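Local coordinates for exopolysaccharide biosynthesis protein (Pantoea stewartii subsp. stewartii DC283, PDB 6TGF) that modifies glycans of the bacterial biofilm, probably as a hydrolase, and folds as a trimeric, phage tailspike-like parallel beta-helix, at residues K191-G196 and V217-D222; A548-P553 and D557-E562; K649-F652 and R656-R659. All blocks are in the same frame, centred on the assembly; numbering follows the deposited sequence.

Contact 1: K191-G196 and V217-D222; sequences KSWHPG and VIFSGD
Trp193 and Phe219 meet in an offset edge-to-face stack, a buried aromatic pair that joins a loop to the edge strand of a mixed five-stranded sheet on the N-terminal side of the parallel beta-helix. The loop follows strand 187-190 and leads to strand 202-207; Phe219 sits on strand 218-221, outermost in the same sheet. The backbones stay well apart, with CA of Trp193 and CA of Phe219 10.4 Å from each other, and the two rings bridge the gap.

From its CB, the Trp193 side chain swings away from its own backbone N (chi1 -152°), and this carries the indole toward the strand although the bond at CB does not aim there. Beyond CG, the five-membered ring does most of the touching. CD1 of Trp193 lies 3.8 Å from CZ of Phe219. NE1 of Trp193 comes closer, 3.3 Å from CZ of Phe219, and lies near the plane of the phenyl ring at its edge; its hydrogen is given to Gln215 O, a residue just ahead of strand 218-221, and that bond probably helps hold the indole in this rotation. Further round, CE2 of Trp193 rests 3.8 Å from CE1 of Phe219. On the six-membered ring, the CE3 corner turns the other way and lies over the centre of the His194 imidazole, itself held through NE2 by Gly242 O.

Phe219 reaches toward the loop directly and presents its CE1-CZ edge to the indole. The planes stand at 71°, and the centroid of the phenyl ring is 5.2 Å from that of the indole five-membered ring. Val173 and Leu176 of helix 173-176 add to the surroundings: Val173 touches both side chains, and Leu176 touches Phe219. Next to CE2, CZ2 of Trp193 still lies 3.9 Å from CE1 of Phe219.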
ATOM      1  N   LYS B 191     -14.054 -23.486 -35.723  1.00 38.37           N
ATOM      2  CA  LYS B 191     -15.078 -22.442 -35.444  1.00 38.49           C
ATOM      3  C   LYS B 191     -15.218 -22.268 -33.927  1.00 37.87           C
ATOM      4  O   LYS B 191     -15.249 -21.110 -33.464  1.00 38.05           O
ATOM      5  CB  LYS B 191     -16.421 -22.820 -36.076  1.00 39.16           C
ATOM      6  CG  LYS B 191     -17.526 -21.781 -35.919  1.00 39.98           C
ATOM      7  CD  LYS B 191     -18.922 -22.337 -36.114  1.00 40.58           C
ATOM      8  CE  LYS B 191     -19.955 -21.688 -35.216  1.00 41.06           C
ATOM      9  NZ  LYS B 191     -19.830 -22.153 -33.815  1.00 40.94           N
ATOM     10  N   SER B 192     -15.306 -23.378 -33.188  1.00 37.01           N
ATOM     11  CA  SER B 192     -15.413 -23.395 -31.706  1.00 36.47           C
ATOM     12  C   SER B 192     -15.069 -24.786 -31.164  1.00 35.78           C
ATOM     13  O   SER B 192     -15.049 -25.746 -31.955  1.00 35.45           O
ATOM     14  CB  SER B 192     -16.785 -22.951 -31.263  1.00 36.60           C
ATOM     15  OG  SER B 192     -17.494 -24.000 -30.627  1.00 36.39           O
ATOM     16  N   TRP B 193     -14.819 -24.873 -29.855  1.00 35.36           N
ATOM     17  CA  TRP B 193     -14.547 -26.142 -29.127  1.00 35.14           C
ATOM     18  C   TRP B 193     -15.783 -27.042 -29.228  1.00 35.41           C
ATOM     19  O   TRP B 193     -15.665 -28.147 -29.792  1.00 35.49           O
ATOM     20  CB  TRP B 193     -14.160 -25.861 -27.669  1.00 34.91           C
ATOM     21  CG  TRP B 193     -13.266 -26.896 -27.058  1.00 34.62           C
ATOM     22  CD1 TRP B 193     -11.935 -26.765 -26.788  1.00 34.41           C
ATOM     23  CD2 TRP B 193     -13.631 -28.220 -26.627  1.00 34.58           C
ATOM     24  NE1 TRP B 193     -11.446 -27.910 -26.222  1.00 34.32           N
ATOM     25  CE2 TRP B 193     -12.462 -28.822 -26.111  1.00 34.44           C
ATOM     26  CE3 TRP B 193     -14.823 -28.955 -26.625  1.00 34.64           C
ATOM     27  CZ2 TRP B 193     -12.455 -30.121 -25.604  1.00 34.49           C
ATOM     28  CZ3 TRP B 193     -14.814 -30.238 -26.125  1.00 34.69           C
ATOM     29  CH2 TRP B 193     -13.645 -30.812 -25.622  1.00 34.69           C
ATOM     30  N   HIS B 194     -16.922 -26.564 -28.713  1.00 35.92           N
ATOM     31  CA  HIS B 194     -18.239 -27.257 -28.721  1.00 36.29           C
ATOM     32  C   HIS B 194     -19.061 -26.792 -29.921  1.00 36.78           C
ATOM     33  O   HIS B 194     -18.973 -25.632 -30.315  1.00 36.93           O
ATOM     34  CB  HIS B 194     -18.987 -26.998 -27.407  1.00 36.31           C
ATOM     35  CG  HIS B 194     -18.327 -27.597 -26.213  1.00 36.11           C
ATOM     36  ND1 HIS B 194     -18.352 -28.953 -25.961  1.00 36.21           N
ATOM     37  CD2 HIS B 194     -17.631 -27.036 -25.201  1.00 35.94           C
ATOM     38  CE1 HIS B 194     -17.701 -29.203 -24.845  1.00 36.08           C
ATOM     39  NE2 HIS B 194     -17.248 -28.044 -24.360  1.00 35.98           N
ATOM     40  N   PRO B 195     -19.900 -27.664 -30.531  1.00 37.28           N
ATOM     41  CA  PRO B 195     -20.705 -27.274 -31.690  1.00 37.62           C
ATOM     42  C   PRO B 195     -21.609 -26.060 -31.421  1.00 38.26           C
ATOM     43  O   PRO B 195     -22.439 -26.130 -30.532  1.00 38.75           O
ATOM     44  CB  PRO B 195     -21.557 -28.518 -31.990  1.00 37.57           C
ATOM     45  CG  PRO B 195     -20.804 -29.666 -31.356  1.00 37.37           C
ATOM     46  CD  PRO B 195     -20.109 -29.070 -30.150  1.00 37.28           C
ATOM     47  N   GLY B 196     -21.395 -24.972 -32.169  1.00 38.64           N
ATOM     48  CA  GLY B 196     -22.324 -23.829 -32.287  1.00 39.30           C
ATOM     49  C   GLY B 196     -22.255 -22.845 -31.126  1.00 39.68           C
ATOM     50  O   GLY B 196     -23.232 -22.089 -30.965  1.00 40.25           O
ATOM     51  N   VAL B 217      -4.705 -27.495 -26.390  1.00 35.06           N
ATOM     52  CA  VAL B 217      -3.665 -27.078 -27.378  1.00 35.10           C
ATOM     53  C   VAL B 217      -3.447 -28.209 -28.395  1.00 35.04           C
ATOM     54  O   VAL B 217      -3.269 -27.891 -29.588  1.00 35.07           O
ATOM     55  CB  VAL B 217      -2.363 -26.676 -26.659  1.00 35.15           C
ATOM     56  CG1 VAL B 217      -1.278 -26.246 -27.635  1.00 35.37           C
ATOM     57  CG2 VAL B 217      -2.613 -25.580 -25.631  1.00 35.05           C
ATOM     58  N   ILE B 218      -3.465 -29.469 -27.945  1.00 34.89           N
ATOM     59  CA  ILE B 218      -3.301 -30.692 -28.792  1.00 34.79           C
ATOM     60  C   ILE B 218      -4.616 -31.482 -28.782  1.00 34.58           C
ATOM     61  O   ILE B 218      -5.036 -31.909 -27.688  1.00 34.35           O
ATOM     62  CB  ILE B 218      -2.123 -31.557 -28.294  1.00 34.96           C
ATOM     63  CG1 ILE B 218      -0.799 -30.787 -28.279  1.00 35.14           C
ATOM     64  CG2 ILE B 218      -2.018 -32.846 -29.099  1.00 35.12           C
ATOM     65  CD1 ILE B 218      -0.251 -30.450 -29.646  1.00 35.39           C
ATOM     66  N   PHE B 219      -5.227 -31.665 -29.958  1.00 34.49           N
ATOM     67  CA  PHE B 219      -6.387 -32.565 -30.200  1.00 34.56           C
ATOM     68  C   PHE B 219      -5.954 -33.659 -31.180  1.00 35.01           C
ATOM     69  O   PHE B 219      -5.676 -33.333 -32.352  1.00 35.14           O
ATOM     70  CB  PHE B 219      -7.585 -31.778 -30.736  1.00 34.41           C
ATOM     71  CG  PHE B 219      -8.029 -30.646 -29.847  1.00 34.18           C
ATOM     72  CD1 PHE B 219      -8.939 -30.860 -28.824  1.00 34.15           C
ATOM     73  CD2 PHE B 219      -7.526 -29.367 -30.027  1.00 34.10           C
ATOM     74  CE1 PHE B 219      -9.339 -29.817 -28.004  1.00 34.16           C
ATOM     75  CE2 PHE B 219      -7.927 -28.324 -29.207  1.00 34.04           C
ATOM     76  CZ  PHE B 219      -8.834 -28.551 -28.197  1.00 34.13           C
ATOM     77  N   SER B 220      -5.889 -34.908 -30.710  1.00 35.50           N
ATOM     78  CA  SER B 220      -5.312 -36.064 -31.444  1.00 36.02           C
ATOM     79  C   SER B 220      -6.401 -37.071 -31.829  1.00 36.39           C
ATOM     80  O   SER B 220      -7.401 -37.189 -31.089  1.00 36.44           O
ATOM     81  CB  SER B 220      -4.217 -36.721 -30.646  1.00 36.28           C
ATOM     82  OG  SER B 220      -4.670 -37.057 -29.345  1.00 36.54           O
ATOM     83  N   GLY B 221      -6.197 -37.754 -32.959  1.00 36.69           N
ATOM     84  CA  GLY B 221      -7.015 -38.885 -33.434  1.00 37.03           C
ATOM     85  C   GLY B 221      -6.162 -40.128 -33.601  1.00 37.45           C
ATOM     86  O   GLY B 221      -5.131 -40.228 -32.910  1.00 37.62           O
ATOM     87  N   ASP B 222      -6.565 -41.032 -34.497  1.00 37.96           N
ATOM     88  CA  ASP B 222      -5.877 -42.326 -34.747  1.00 38.35           C
ATOM     89  C   ASP B 222      -4.721 -42.084 -35.726  1.00 38.02           C
ATOM     90  O   ASP B 222      -4.955 -42.148 -36.946  1.00 38.27           O
ATOM     91  CB  ASP B 222      -6.865 -43.386 -35.246  1.00 38.87           C
ATOM     92  CG  ASP B 222      -6.419 -44.819 -35.009  1.00 39.61           C
ATOM     93  OD1 ASP B 222      -5.265 -45.018 -34.574  1.00 40.09           O
ATOM     94  OD2 ASP B 222      -7.235 -45.730 -35.257  1.00 40.17           O
TER

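Contact 2: A548-P553 and D557-E562; sequences ANLYSP and DSWEIE
Leu550 lies over one face of the Trp559 indole in a beta-arch: strand 543-551 runs in one antiparallel sheet, the chain turns, and strand 558-564 returns in the facing sheet of the beta-sandwich. The N-to-C directions of the two short strand segments are 155° apart; with their axes 9.5 Å from each other at the closest, the strands are too distant to pair, and side chains fill the gap.

The tight part centres on the indole. The two methyls of Leu550 divide its face: CD2 stands 4.0 Å from the centroid of the six-membered ring, a CH-pi contact, while CD1 of Leu550 sits 3.8 Å from CG of Trp559. The edge of the ring is used too. NE1 of Trp559 donates to Ser552 OG at 3.1 Å, with an N-H...O angle of 147° and the oxygen tilted 16° from the ring plane. This bond helps hold the indole's rotation against the leucine. Tyr528 of the second subunit stacks edge-to-face on Trp559, which ties this core to the trimer.

Further from the turn the contact thins out, though its residues stay buried: Ile561 meets Leu550 tip to tip, CD1 to CD1 at 3.9 Å. At the turn, Asp557 crosses Pro553 at about a right angle. OD2 of Asp557, which accepts a hydrogen bond from Thr554 N, lies 3.2 Å from Pro553 CD.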
ATOM      1  N   ALA B 548      -6.954  25.655  32.879  1.00 46.07           N
ATOM      2  CA  ALA B 548      -7.911  24.798  32.144  1.00 45.80           C
ATOM      3  C   ALA B 548      -9.200  24.610  32.949  1.00 45.66           C
ATOM      4  O   ALA B 548      -9.221  24.968  34.142  1.00 45.66           O
ATOM      5  CB  ALA B 548      -7.264  23.465  31.852  1.00 45.43           C
ATOM      6  N   ASN B 549     -10.234  24.076  32.291  1.00 45.49           N
ATOM      7  CA  ASN B 549     -11.419  23.457  32.938  1.00 45.18           C
ATOM      8  C   ASN B 549     -11.195  21.943  32.980  1.00 44.29           C
ATOM      9  O   ASN B 549     -11.051  21.341  31.899  1.00 44.10           O
ATOM     10  CB  ASN B 549     -12.725  23.794  32.214  1.00 45.71           C
ATOM     11  CG  ASN B 549     -13.916  23.066  32.801  1.00 46.00           C
ATOM     12  OD1 ASN B 549     -14.299  23.314  33.943  1.00 46.25           O
ATOM     13  ND2 ASN B 549     -14.501  22.159  32.035  1.00 46.05           N
ATOM     14  N   LEU B 550     -11.145  21.364  34.182  1.00 43.63           N
ATOM     15  CA  LEU B 550     -11.008  19.900  34.404  1.00 43.12           C
ATOM     16  C   LEU B 550     -12.404  19.271  34.451  1.00 43.13           C
ATOM     17  O   LEU B 550     -13.192  19.661  35.336  1.00 43.54           O
ATOM     18  CB  LEU B 550     -10.256  19.649  35.716  1.00 42.81           C
ATOM     19  CG  LEU B 550      -8.847  20.235  35.808  1.00 42.53           C
ATOM     20  CD1 LEU B 550      -8.305  20.091  37.222  1.00 42.34           C
ATOM     21  CD2 LEU B 550      -7.909  19.577  34.808  1.00 42.31           C
ATOM     22  N   TYR B 551     -12.697  18.342  33.534  1.00 42.73           N
ATOM     23  CA  TYR B 551     -13.932  17.516  33.540  1.00 42.73           C
ATOM     24  C   TYR B 551     -13.643  16.183  34.239  1.00 42.30           C
ATOM     25  O   TYR B 551     -12.918  15.345  33.665  1.00 41.53           O
ATOM     26  CB  TYR B 551     -14.461  17.273  32.124  1.00 42.88           C
ATOM     27  CG  TYR B 551     -15.786  16.556  32.094  1.00 43.17           C
ATOM     28  CD1 TYR B 551     -15.853  15.174  32.103  1.00 43.02           C
ATOM     29  CD2 TYR B 551     -16.979  17.259  32.092  1.00 43.65           C
ATOM     30  CE1 TYR B 551     -17.067  14.507  32.094  1.00 43.26           C
ATOM     31  CE2 TYR B 551     -18.202  16.609  32.078  1.00 43.97           C
ATOM     32  CZ  TYR B 551     -18.247  15.226  32.082  1.00 43.77           C
ATOM     33  OH  TYR B 551     -19.451  14.583  32.067  1.00 44.22           O
ATOM     34  N   SER B 552     -14.207  16.003  35.437  1.00 42.39           N
ATOM     35  CA  SER B 552     -14.096  14.778  36.271  1.00 42.28           C
ATOM     36  C   SER B 552     -15.374  13.955  36.118  1.00 42.59           C
ATOM     37  O   SER B 552     -16.412  14.327  36.660  1.00 43.03           O
ATOM     38  CB  SER B 552     -13.831  15.135  37.712  1.00 42.24           C
ATOM     39  OG  SER B 552     -13.013  16.291  37.807  1.00 42.04           O
ATOM     40  N   PRO B 553     -15.357  12.833  35.358  1.00 42.60           N
ATOM     41  CA  PRO B 553     -16.577  12.064  35.099  1.00 42.96           C
ATOM     42  C   PRO B 553     -17.161  11.315  36.308  1.00 43.16           C
ATOM     43  O   PRO B 553     -18.341  11.022  36.269  1.00 43.42           O
ATOM     44  CB  PRO B 553     -16.149  11.052  34.023  1.00 42.74           C
ATOM     45  CG  PRO B 553     -14.655  10.906  34.216  1.00 42.40           C
ATOM     46  CD  PRO B 553     -14.183  12.270  34.672  1.00 42.32           C
ATOM     47  N   ASP B 557     -12.700  11.533  41.737  1.00 42.24           N
ATOM     48  CA  ASP B 557     -11.628  11.643  40.708  1.00 41.68           C
ATOM     49  C   ASP B 557     -10.610  12.695  41.163  1.00 41.20           C
ATOM     50  O   ASP B 557     -11.034  13.826  41.460  1.00 41.51           O
ATOM     51  CB  ASP B 557     -12.202  11.995  39.332  1.00 41.66           C
ATOM     52  CG  ASP B 557     -12.821  10.821  38.591  1.00 41.81           C
ATOM     53  OD1 ASP B 557     -12.594   9.670  39.014  1.00 41.87           O
ATOM     54  OD2 ASP B 557     -13.527  11.067  37.594  1.00 41.99           O
ATOM     55  N   SER B 558      -9.325  12.326  41.217  1.00 40.53           N
ATOM     56  CA  SER B 558      -8.203  13.189  41.673  1.00 40.05           C
ATOM     57  C   SER B 558      -7.395  13.691  40.469  1.00 39.60           C
ATOM     58  O   SER B 558      -7.105  12.879  39.571  1.00 39.46           O
ATOM     59  CB  SER B 558      -7.318  12.461  42.655  1.00 39.92           C
ATOM     60  OG  SER B 558      -7.893  12.458  43.953  1.00 40.09           O
ATOM     61  N   TRP B 559      -7.066  14.987  40.466  1.00 39.30           N
ATOM     62  CA  TRP B 559      -6.121  15.649  39.526  1.00 38.89           C
ATOM     63  C   TRP B 559      -4.946  16.223  40.325  1.00 38.65           C
ATOM     64  O   TRP B 559      -5.188  16.752  41.428  1.00 38.87           O
ATOM     65  CB  TRP B 559      -6.816  16.762  38.729  1.00 38.95           C
ATOM     66  CG  TRP B 559      -7.950  16.313  37.862  1.00 38.98           C
ATOM     67  CD1 TRP B 559      -9.258  16.175  38.225  1.00 39.25           C
ATOM     68  CD2 TRP B 559      -7.887  15.976  36.465  1.00 38.88           C
ATOM     69  NE1 TRP B 559     -10.008  15.763  37.157  1.00 39.33           N
ATOM     70  CE2 TRP B 559      -9.195  15.630  36.064  1.00 39.06           C
ATOM     71  CE3 TRP B 559      -6.857  15.923  35.519  1.00 38.72           C
ATOM     72  CZ2 TRP B 559      -9.495  15.238  34.760  1.00 39.00           C
ATOM     73  CZ3 TRP B 559      -7.153  15.534  34.231  1.00 38.70           C
ATOM     74  CH2 TRP B 559      -8.456  15.198  33.859  1.00 38.82           C
ATOM     75  N   GLU B 560      -3.728  16.124  39.783  1.00 38.30           N
ATOM     76  CA  GLU B 560      -2.530  16.852  40.279  1.00 38.15           C
ATOM     77  C   GLU B 560      -1.898  17.605  39.105  1.00 38.10           C
ATOM     78  O   GLU B 560      -1.307  16.942  38.233  1.00 37.96           O
ATOM     79  CB  GLU B 560      -1.525  15.899  40.930  1.00 38.01           C
ATOM     80  CG  GLU B 560      -0.314  16.605  41.514  1.00 37.96           C
ATOM     81  CD  GLU B 560       0.715  15.685  42.144  1.00 37.83           C
ATOM     82  OE1 GLU B 560       0.748  15.601  43.386  1.00 37.84           O
ATOM     83  OE2 GLU B 560       1.486  15.057  41.392  1.00 37.76           O
ATOM     84  N   ILE B 561      -2.038  18.934  39.087  1.00 38.26           N
ATOM     85  CA  ILE B 561      -1.401  19.843  38.088  1.00 38.30           C
ATOM     86  C   ILE B 561      -0.044  20.285  38.643  1.00 38.41           C
ATOM     87  O   ILE B 561      -0.029  21.088  39.600  1.00 38.61           O
ATOM     88  CB  ILE B 561      -2.305  21.049  37.769  1.00 38.44           C
ATOM     89  CG1 ILE B 561      -3.623  20.617  37.121  1.00 38.45           C
ATOM     90  CG2 ILE B 561      -1.566  22.068  36.912  1.00 38.60           C
ATOM     91  CD1 ILE B 561      -4.711  21.663  37.193  1.00 38.75           C
ATOM     92  N   GLU B 562       1.044  19.767  38.066  1.00 38.28           N
ATOM     93  CA  GLU B 562       2.437  20.182  38.375  1.00 38.43           C
ATOM     94  C   GLU B 562       2.795  21.381  37.492  1.00 38.93           C
ATOM     95  O   GLU B 562       2.867  21.203  36.261  1.00 38.91           O
ATOM     96  CB  GLU B 562       3.407  19.023  38.141  1.00 38.22           C
ATOM     97  CG  GLU B 562       4.864  19.394  38.353  1.00 38.21           C
ATOM     98  CD  GLU B 562       5.851  18.295  38.007  1.00 38.03           C
ATOM     99  OE1 GLU B 562       7.066  18.550  38.087  1.00 38.10           O
ATOM    100  OE2 GLU B 562       5.404  17.188  37.649  1.00 37.91           O
TER

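Contact 3: K649-F652 and R656-R659; sequences KDRF and RCAR
Cys657 turns its SG into the position between its own backbone N and carbonyl carbon (chi1 59°), while CG of Arg651 stands opposite its own nitrogen (chi1 -175°) and the chain then bends at chi2. Together these torsions lay the aliphatic part of the arginine alongside the sulfur, with CD of Arg651 3.8 Å from SG of Cys657. Nearer the backbone, CB of Cys657 sits against the peptide that follows Asp650, 3.4 Å from the carbonyl carbon of Asp650. Both residues belong to the loop that crosses from strand 637-646, in one sheet of the beta-sandwich, to strand 659-664 in the other. Apart from Arg659, where strand 659-664 starts, the two segments are loop; one backbone bond spans them, from Ala658 N to Lys649 O at 2.8 Å, and the CB of Ala658 lies 3.5 Å from the same oxygen.

The polar ends of Asp650 and Arg651 meet the third subunit. Asp650 OD2 forms a salt bridge with Lys525 of the third subunit and also hydrogen-bonds Ser523 of that chain. The guanidinium of Arg651 pairs through NE with Glu507 of the third subunit, whose Trp506 packs against both Arg651 and Cys657.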
ATOM      1  N   LYS B 649     -11.175   8.404  34.438  1.00 35.95           N
ATOM      2  CA  LYS B 649     -11.273   7.414  33.333  1.00 35.93           C
ATOM      3  C   LYS B 649     -11.090   8.146  32.001  1.00 35.63           C
ATOM      4  O   LYS B 649     -11.787   9.156  31.785  1.00 35.77           O
ATOM      5  CB  LYS B 649     -12.617   6.683  33.399  1.00 36.49           C
ATOM      6  CG  LYS B 649     -12.867   5.921  34.696  1.00 36.94           C
ATOM      7  CD  LYS B 649     -14.321   5.868  35.120  1.00 37.61           C
ATOM      8  CE  LYS B 649     -15.049   4.634  34.633  1.00 38.09           C
ATOM      9  NZ  LYS B 649     -16.415   4.552  35.202  1.00 38.74           N
ATOM     10  N   ASP B 650     -10.176   7.658  31.154  1.00 35.15           N
ATOM     11  CA  ASP B 650      -9.838   8.262  29.838  1.00 34.97           C
ATOM     12  C   ASP B 650     -10.751   7.654  28.763  1.00 35.12           C
ATOM     13  O   ASP B 650     -11.646   6.862  29.127  1.00 35.33           O
ATOM     14  CB  ASP B 650      -8.345   8.110  29.529  1.00 34.60           C
ATOM     15  CG  ASP B 650      -7.894   6.687  29.242  1.00 34.43           C
ATOM     16  OD1 ASP B 650      -8.700   5.759  29.448  1.00 34.51           O
ATOM     17  OD2 ASP B 650      -6.731   6.519  28.824  1.00 34.16           O
ATOM     18  N   ARG B 651     -10.532   8.017  27.496  1.00 35.08           N
ATOM     19  CA  ARG B 651     -11.434   7.696  26.356  1.00 35.15           C
ATOM     20  C   ARG B 651     -11.387   6.195  26.037  1.00 35.00           C
ATOM     21  O   ARG B 651     -12.376   5.691  25.473  1.00 35.28           O
ATOM     22  CB  ARG B 651     -11.067   8.538  25.129  1.00 35.23           C
ATOM     23  CG  ARG B 651     -12.008   8.374  23.943  1.00 35.54           C
ATOM     24  CD  ARG B 651     -13.446   8.734  24.274  1.00 36.07           C
ATOM     25  NE  ARG B 651     -14.357   8.437  23.177  1.00 36.37           N
ATOM     26  CZ  ARG B 651     -14.990   7.279  22.993  1.00 36.54           C
ATOM     27  NH1 ARG B 651     -14.826   6.273  23.838  1.00 36.42           N
ATOM     28  NH2 ARG B 651     -15.795   7.131  21.955  1.00 36.86           N
ATOM     29  N   PHE B 652     -10.292   5.509  26.383  1.00 34.69           N
ATOM     30  CA  PHE B 652     -10.130   4.038  26.219  1.00 34.63           C
ATOM     31  C   PHE B 652     -11.148   3.293  27.093  1.00 35.18           C
ATOM     32  O   PHE B 652     -11.526   2.163  26.731  1.00 35.14           O
ATOM     33  CB  PHE B 652      -8.706   3.596  26.573  1.00 34.15           C
ATOM     34  CG  PHE B 652      -7.668   3.890  25.520  1.00 33.73           C
ATOM     35  CD1 PHE B 652      -7.585   3.118  24.372  1.00 33.66           C
ATOM     36  CD2 PHE B 652      -6.764   4.928  25.682  1.00 33.55           C
ATOM     37  CE1 PHE B 652      -6.626   3.385  23.405  1.00 33.53           C
ATOM     38  CE2 PHE B 652      -5.807   5.195  24.715  1.00 33.41           C
ATOM     39  CZ  PHE B 652      -5.738   4.423  23.579  1.00 33.40           C
ATOM     40  N   ARG B 656     -17.910   9.128  27.849  1.00 41.13           N
ATOM     41  CA  ARG B 656     -17.971  10.352  28.693  1.00 41.77           C
ATOM     42  C   ARG B 656     -16.752  10.350  29.629  1.00 41.13           C
ATOM     43  O   ARG B 656     -16.923  10.091  30.839  1.00 41.12           O
ATOM     44  CB  ARG B 656     -19.306  10.394  29.445  1.00 42.88           C
ATOM     45  CG  ARG B 656     -19.639  11.747  30.057  1.00 43.73           C
ATOM     46  CD  ARG B 656     -20.937  11.719  30.846  1.00 44.63           C
ATOM     47  NE  ARG B 656     -20.875  10.801  31.978  1.00 44.87           N
ATOM     48  CZ  ARG B 656     -20.276  11.051  33.142  1.00 44.86           C
ATOM     49  NH1 ARG B 656     -19.665  12.205  33.354  1.00 44.70           N
ATOM     50  NH2 ARG B 656     -20.284  10.138  34.097  1.00 44.98           N
ATOM     51  N   CYS B 657     -15.568  10.629  29.071  1.00 40.41           N
ATOM     52  CA  CYS B 657     -14.237  10.440  29.711  1.00 39.69           C
ATOM     53  C   CYS B 657     -13.737  11.744  30.345  1.00 39.33           C
ATOM     54  O   CYS B 657     -14.456  12.758  30.283  1.00 39.41           O
ATOM     55  CB  CYS B 657     -13.215   9.950  28.692  1.00 39.37           C
ATOM     56  SG  CYS B 657     -12.989  11.079  27.291  1.00 39.36           S
ATOM     57  N   ALA B 658     -12.543  11.693  30.943  1.00 38.96           N
ATOM     58  CA  ALA B 658     -11.808  12.849  31.506  1.00 38.68           C
ATOM     59  C   ALA B 658     -11.425  13.815  30.378  1.00 38.57           C
ATOM     60  O   ALA B 658     -11.201  13.347  29.242  1.00 38.61           O
ATOM     61  CB  ALA B 658     -10.588  12.363  32.247  1.00 38.24           C
ATOM     62  N   ARG B 659     -11.355  15.110  30.692  1.00 38.46           N
ATOM     63  CA  ARG B 659     -10.939  16.185  29.754  1.00 38.63           C
ATOM     64  C   ARG B 659     -10.086  17.216  30.497  1.00 38.74           C
ATOM     65  O   ARG B 659     -10.391  17.501  31.670  1.00 39.03           O
ATOM     66  CB  ARG B 659     -12.157  16.889  29.148  1.00 38.95           C
ATOM     67  CG  ARG B 659     -12.653  16.286  27.843  1.00 39.02           C
ATOM     68  CD  ARG B 659     -14.075  16.703  27.523  1.00 39.42           C
ATOM     69  NE  ARG B 659     -14.366  18.091  27.870  1.00 39.84           N
ATOM     70  CZ  ARG B 659     -15.537  18.542  28.326  1.00 40.26           C
ATOM     71  NH1 ARG B 659     -16.557  17.719  28.516  1.00 40.33           N
ATOM     72  NH2 ARG B 659     -15.686  19.825  28.605  1.00 40.58           N
TER

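In the fold
From the N terminus, contact 1 comes first: 217-222 returns to 191-196 after 20 residues and packs the loop after strand 187-190 against the edge strand of a sheet that precedes the beta-helix. The chain then runs through the coils of the beta-helix before contacts 2 and 3, whose centres lie about 83 and 72 Å from that of contact 1, on the other side of the chain's centre. Contacts 2 and 3 each close a three-residue connection, and none of the three nests or crosses. Contacts 2 and 3 do touch: Arg656, in the loop between strands 637-646 and 659-664, makes probable hydrogen bonds through NH1 to Tyr551 OH and NH2 to Pro553 O, joining loop and arch.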